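Local coordinates for protein similar to yteR (Bacilus subtilis) (Clostridium acetobutylicum, PDB 4WU0) that probably hydrolyses unsaturated rhamnogalacturonan fragments derived from pectin, as a family 105 glycoside hydrolase related to YteR, at residues A[161-166]-A[203-208]; A[209-214]-A[270-275]. All blocks are in the same frame, centred on the assembly; numbering follows the deposited sequence.

Contact 1: A[161-166]-A[203-208]; sequences ITEKNL and GWYVMA
Y205 reaches from helix 199-215 to helix 152-166 and sets the outer end of its ring against T162 and E163. Its CG stands anti to the backbone N (chi1 -168°), which carries the phenol across a gap of 9.4 Å between the CA atoms of E163 and Y205. The ring's approach to both neighbours is oblique. T162 and Y205 point in opposing directions and pass side by side, and the touching branch of the threonine is its methyl group: T162 CG2 lies 3.9 Å from Y205 CE1. T162 OG1 turns elsewhere and hydrogen-bonds to the carbonyl of Q158, one turn back on its own helix. E163 meets the phenol with the root of its side chain, E163 CB being 3.5 Å from Y205 OH. Beyond that point the glutamate chain bends (chi2 -102°) and bears its carboxylate away, so that even the nearer oxygen, E163 OE1, is 6.2 Å from Y205 OH.

Both helices belong to the (alpha/alpha)6 barrel expected of this glycoside hydrolase family, and the two short segments run in opposite directions. No hydrogen bond joins them directly; the shared surface is small, 110 Å² summed over both sides. The polar end of Y205 is nevertheless anchored to the partner helix, because Y205 OH hydrogen-bonds to the backbone carbonyl of F159, just before the segment. Helix 223-240 supplies a further wall of this buried contact, with I229 touching both E163 and Y205 and C233 packing on Y205.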
loop_
_atom_site.group_PDB
_atom_site.type_symbol
_atom_site.label_atom_id
_atom_site.label_comp_id
_atom_site.label_asym_id
_atom_site.label_seq_id
_atom_site.Cartn_x
_atom_site.Cartn_y
_atom_site.Cartn_z
ATOM N N ILE A 161 -7.735 -10.637 12.098
ATOM C CA ILE A 161 -7.559 -12.022 11.671
ATOM C C ILE A 161 -6.281 -12.151 10.841
ATOM O O ILE A 161 -5.577 -13.151 10.931
ATOM C CB ILE A 161 -8.775 -12.506 10.871
ATOM C CG1 ILE A 161 -10.016 -12.569 11.756
ATOM C CG2 ILE A 161 -8.514 -13.877 10.224
ATOM C CD1 ILE A 161 -9.912 -13.494 12.935
ATOM N N THR A 162 -5.997 -11.150 10.018
ATOM C CA THR A 162 -4.783 -11.195 9.220
ATOM C C THR A 162 -3.558 -11.231 10.129
ATOM O O THR A 162 -2.644 -12.017 9.922
ATOM C CB THR A 162 -4.729 -10.021 8.236
ATOM O OG1 THR A 162 -5.810 -10.162 7.310
ATOM C CG2 THR A 162 -3.413 -9.975 7.482
ATOM N N GLU A 163 -3.524 -10.392 11.153
ATOM C CA GLU A 163 -2.394 -10.434 12.053
ATOM C C GLU A 163 -2.316 -11.781 12.789
ATOM O O GLU A 163 -1.228 -12.330 12.948
ATOM C CB GLU A 163 -2.459 -9.279 13.051
ATOM C CG GLU A 163 -1.226 -9.148 13.909
ATOM C CD GLU A 163 -1.382 -9.704 15.318
ATOM O OE1 GLU A 163 -2.344 -10.459 15.592
ATOM O OE2 GLU A 163 -0.515 -9.389 16.159
ATOM N N LYS A 164 -3.456 -12.328 13.209
ATOM C CA LYS A 164 -3.470 -13.605 13.912
ATOM C C LYS A 164 -2.848 -14.711 13.063
ATOM O O LYS A 164 -2.050 -15.514 13.552
ATOM C CB LYS A 164 -4.903 -13.983 14.287
ATOM C CG LYS A 164 -5.026 -15.334 14.971
ATOM C CD LYS A 164 -6.469 -15.658 15.311
ATOM C CE LYS A 164 -6.543 -16.877 16.222
ATOM N NZ LYS A 164 -6.651 -18.168 15.481
ATOM N N ASN A 165 -3.190 -14.736 11.782
ATOM C CA ASN A 165 -2.767 -15.829 10.915
ATOM C C ASN A 165 -1.402 -15.630 10.280
ATOM O O ASN A 165 -0.740 -16.620 9.964
ATOM C CB ASN A 165 -3.783 -16.074 9.799
ATOM C CG ASN A 165 -5.085 -16.719 10.296
ATOM O OD1 ASN A 165 -5.077 -17.632 11.115
ATOM N ND2 ASN A 165 -6.203 -16.237 9.783
ATOM N N LEU A 166 -0.984 -14.379 10.056
ATOM C CA LEU A 166 0.244 -14.135 9.286
ATOM C C LEU A 166 1.458 -13.725 10.110
ATOM O O LEU A 166 2.559 -13.685 9.585
ATOM C CB LEU A 166 0.007 -13.085 8.180
ATOM C CG LEU A 166 -0.710 -13.625 6.937
ATOM C CD1 LEU A 166 -2.171 -13.996 7.209
ATOM C CD2 LEU A 166 -0.638 -12.653 5.797
ATOM N N GLY A 203 5.059 -3.198 4.138
ATOM C CA GLY A 203 4.713 -1.814 3.849
ATOM C C GLY A 203 3.217 -1.640 3.591
ATOM O O GLY A 203 2.597 -0.724 4.116
ATOM N N TRP A 204 2.627 -2.512 2.777
ATOM C CA TRP A 204 1.195 -2.443 2.527
ATOM C C TRP A 204 0.413 -2.514 3.831
ATOM O O TRP A 204 -0.524 -1.755 4.052
ATOM C CB TRP A 204 0.726 -3.593 1.650
ATOM C CG TRP A 204 1.154 -3.560 0.173
ATOM C CD1 TRP A 204 1.692 -4.603 -0.537
ATOM C CD2 TRP A 204 1.030 -2.475 -0.766
ATOM N NE1 TRP A 204 1.901 -4.236 -1.835
ATOM C CE2 TRP A 204 1.521 -2.934 -1.998
ATOM C CE3 TRP A 204 0.556 -1.163 -0.686
ATOM C CZ2 TRP A 204 1.567 -2.134 -3.128
ATOM C CZ3 TRP A 204 0.593 -0.379 -1.818
ATOM C CH2 TRP A 204 1.088 -0.868 -3.024
ATOM N N TYR A 205 0.796 -3.455 4.688
ATOM C CA TYR A 205 0.034 -3.690 5.904
ATOM C C TYR A 205 0.144 -2.504 6.866
ATOM O O TYR A 205 -0.861 -2.098 7.465
ATOM C CB TYR A 205 0.464 -4.987 6.592
ATOM C CG TYR A 205 -0.460 -5.434 7.699
ATOM C CD1 TYR A 205 -1.744 -5.877 7.430
ATOM C CD2 TYR A 205 -0.034 -5.447 9.012
ATOM C CE1 TYR A 205 -2.605 -6.294 8.456
ATOM C CE2 TYR A 205 -0.873 -5.886 10.031
ATOM C CZ TYR A 205 -2.151 -6.294 9.743
ATOM O OH TYR A 205 -2.983 -6.689 10.749
ATOM N N VAL A 206 1.343 -1.944 7.040
ATOM C CA VAL A 206 1.445 -0.778 7.929
ATOM C C VAL A 206 0.774 0.481 7.368
ATOM O O VAL A 206 0.155 1.244 8.116
ATOM C CB VAL A 206 2.879 -0.498 8.451
ATOM C CG1 VAL A 206 3.349 -1.658 9.300
ATOM C CG2 VAL A 206 3.861 -0.227 7.339
ATOM N N MET A 207 0.839 0.694 6.057
ATOM C CA MET A 207 0.067 1.782 5.471
ATOM C C MET A 207 -1.421 1.556 5.673
ATOM O O MET A 207 -2.156 2.496 5.998
ATOM C CB MET A 207 0.308 1.932 3.988
ATOM C CG MET A 207 -0.340 3.141 3.457
ATOM S SD MET A 207 0.124 3.354 1.752
ATOM C CE MET A 207 1.822 3.439 2.016
ATOM N N ALA A 208 -1.855 0.326 5.443
ATOM C CA ALA A 208 -3.260 -0.035 5.588
ATOM C C ALA A 208 -3.745 0.254 6.995
ATOM O O ALA A 208 -4.840 0.789 7.179
ATOM C CB ALA A 208 -3.477 -1.486 5.243
#

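Contact 2: A[209-214]-A[270-275]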
loop_
_atom_site.group_PDB
_atom_site.type_symbol
_atom_site.label_atom_id
_atom_site.label_comp_id
_atom_site.label_asym_id
_atom_site.label_seq_id
_atom_site.Cartn_x
_atom_site.Cartn_y
_atom_site.Cartn_z
ATOM N N LEU A 209 -2.938 -0.099 7.995
ATOM C CA LEU A 209 -3.300 0.176 9.376
ATOM C C LEU A 209 -3.420 1.680 9.638
ATOM O O LEU A 209 -4.438 2.155 10.166
ATOM C CB LEU A 209 -2.299 -0.458 10.348
ATOM C CG LEU A 209 -2.358 -1.988 10.488
ATOM C CD1 LEU A 209 -1.067 -2.537 11.076
ATOM C CD2 LEU A 209 -3.512 -2.367 11.399
ATOM N N ALA A 210 -2.391 2.432 9.280
ATOM C CA ALA A 210 -2.402 3.861 9.528
ATOM C C ALA A 210 -3.594 4.537 8.845
ATOM O O ALA A 210 -4.262 5.378 9.438
ATOM C CB ALA A 210 -1.091 4.506 9.071
ATOM N N ASP A 211 -3.860 4.175 7.598
ATOM C CA ASP A 211 -4.907 4.817 6.830
ATOM C C ASP A 211 -6.307 4.379 7.289
ATOM O O ASP A 211 -7.277 5.150 7.179
ATOM C CB ASP A 211 -4.746 4.514 5.354
ATOM C CG ASP A 211 -3.487 5.121 4.738
ATOM O OD1 ASP A 211 -2.822 5.977 5.379
ATOM O OD2 ASP A 211 -3.195 4.769 3.562
ATOM N N THR A 212 -6.427 3.149 7.784
ATOM C CA THR A 212 -7.719 2.669 8.266
ATOM C C THR A 212 -8.053 3.240 9.649
ATOM O O THR A 212 -9.166 3.714 9.897
ATOM C CB THR A 212 -7.757 1.134 8.298
ATOM O OG1 THR A 212 -7.722 0.649 6.955
ATOM C CG2 THR A 212 -9.018 0.611 8.973
ATOM N N ILE A 213 -7.070 3.244 10.541
ATOM C CA ILE A 213 -7.313 3.740 11.879
ATOM C C ILE A 213 -7.760 5.191 11.776
ATOM O O ILE A 213 -8.635 5.629 12.528
ATOM C CB ILE A 213 -6.049 3.636 12.770
ATOM C CG1 ILE A 213 -5.642 2.181 12.966
ATOM C CG2 ILE A 213 -6.289 4.282 14.138
ATOM C CD1 ILE A 213 -4.196 2.002 13.438
ATOM N N GLU A 214 -7.155 5.931 10.843
ATOM C CA GLU A 214 -7.446 7.352 10.671
ATOM C C GLU A 214 -8.933 7.633 10.440
ATOM O O GLU A 214 -9.450 8.647 10.908
ATOM C CB GLU A 214 -6.587 7.938 9.531
ATOM C CG GLU A 214 -6.756 9.438 9.337
ATOM C CD GLU A 214 -5.929 9.997 8.181
ATOM O OE1 GLU A 214 -5.733 9.284 7.167
ATOM O OE2 GLU A 214 -5.487 11.163 8.287
ATOM N N ILE A 270 7.101 2.131 4.760
ATOM C CA ILE A 270 7.383 2.021 6.197
ATOM C C ILE A 270 7.615 3.412 6.774
ATOM O O ILE A 270 7.126 3.738 7.852
ATOM C CB ILE A 270 8.589 1.102 6.450
ATOM C CG1 ILE A 270 8.217 -0.319 6.037
ATOM C CG2 ILE A 270 9.049 1.152 7.905
ATOM C CD1 ILE A 270 9.375 -1.271 5.871
ATOM N N VAL A 271 8.386 4.241 6.073
ATOM C CA VAL A 271 8.648 5.600 6.553
ATOM C C VAL A 271 7.362 6.420 6.627
ATOM O O VAL A 271 7.142 7.167 7.577
ATOM C CB VAL A 271 9.689 6.294 5.648
ATOM C CG1 VAL A 271 9.814 7.794 5.990
ATOM C CG2 VAL A 271 11.037 5.594 5.838
ATOM N N TYR A 272 6.504 6.282 5.633
ATOM C CA TYR A 272 5.202 6.943 5.641
ATOM C C TYR A 272 4.404 6.548 6.873
ATOM O O TYR A 272 3.848 7.401 7.551
ATOM C CB TYR A 272 4.437 6.555 4.385
ATOM C CG TYR A 272 2.961 6.895 4.411
ATOM C CD1 TYR A 272 2.523 8.188 4.186
ATOM C CD2 TYR A 272 2.016 5.924 4.678
ATOM C CE1 TYR A 272 1.169 8.496 4.191
ATOM C CE2 TYR A 272 0.668 6.217 4.678
ATOM C CZ TYR A 272 0.250 7.494 4.425
ATOM O OH TYR A 272 -1.095 7.756 4.409
ATOM N N ALA A 273 4.309 5.250 7.129
ATOM C CA ALA A 273 3.557 4.774 8.289
ATOM C C ALA A 273 4.147 5.259 9.619
ATOM O O ALA A 273 3.400 5.577 10.553
ATOM C CB ALA A 273 3.447 3.258 8.258
ATOM N N LEU A 274 5.474 5.298 9.719
ATOM C CA LEU A 274 6.118 5.824 10.926
ATOM C C LEU A 274 5.731 7.269 11.134
ATOM O O LEU A 274 5.345 7.681 12.240
ATOM C CB LEU A 274 7.646 5.733 10.845
ATOM C CG LEU A 274 8.317 4.367 10.846
ATOM C CD1 LEU A 274 9.824 4.519 10.600
ATOM C CD2 LEU A 274 8.082 3.653 12.162
ATOM N N LEU A 275 5.864 8.062 10.078
ATOM C CA LEU A 275 5.614 9.491 10.163
ATOM C C LEU A 275 4.147 9.779 10.458
ATOM O O LEU A 275 3.816 10.572 11.334
ATOM C CB LEU A 275 6.041 10.206 8.883
ATOM C CG LEU A 275 7.568 10.357 8.714
ATOM C CD1 LEU A 275 7.885 10.683 7.260
ATOM C CD2 LEU A 275 8.156 11.396 9.654
#
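D211 and Y272, both buried, meet between helices 199-215 and 264-279, two members of the helical array that forms the (alpha/alpha)6 barrel expected of this family. The direct polar link is one short hydrogen bond: Y272 OH donates to D211 OD1 over 2.7 Å. The acceptor oxygen uses its syn lone pair, on the side of the carboxylate's other oxygen, and it sits at the edge of the tyrosine ring, in the ring plane. The angle at the hydroxyl, between Y272 CZ and D211 OD1, is about 120°, as suits a phenol donating within its own plane. The two flat groups do not stack, since carboxylate and ring planes stand 76° apart and the side chains cross at about a right angle. For Y272, CG lies anti to the backbone N (chi1 166°), and this swings the hydroxyl end toward the aspartate although the side chain does not start out in that direction.

Between the segments there is no close apolar contact: A210 CB and A273 CB stand 4.8 Å apart, a spacing that brings the two small side chains near each other without tight packing. L353 and E357 of helix 345-360 also touch Y272.

Ionic interactions reinforce the bond from outside the segments. K276, one turn beyond Y272, forms a salt bridge with D211 OD1 and also hydrogen-bonds to Y272 OH, so donor and acceptor share the same ammonium group. Its positive charge would be expected to favour an ionised D211 in this buried setting. E214, one turn after A210, extends its chain so that its OE1 forms a second carboxylate salt bridge to K276 NZ.

In the fold
Contact 1 and contact 2 use successive parts of helix 199-215, and their centres are about 12 Å apart. The 203-208 part faces helix 152-166 with Y205 and helix 264-279 with V206 and M207, and the 209-214 part continues the second interface through D211. The contacts also touch directly: M207 CG packs against Y272 CE2 at 3.5 Å, while V206 CG2 lies 3.6 Å from A273 CB. Helix 223-240 supplies another connection, since its I229 touches Y205 in contact 1 and L209 in the segment 209-214. Both contacts are buried, with centres about 11 and 10 Å from the chain centre.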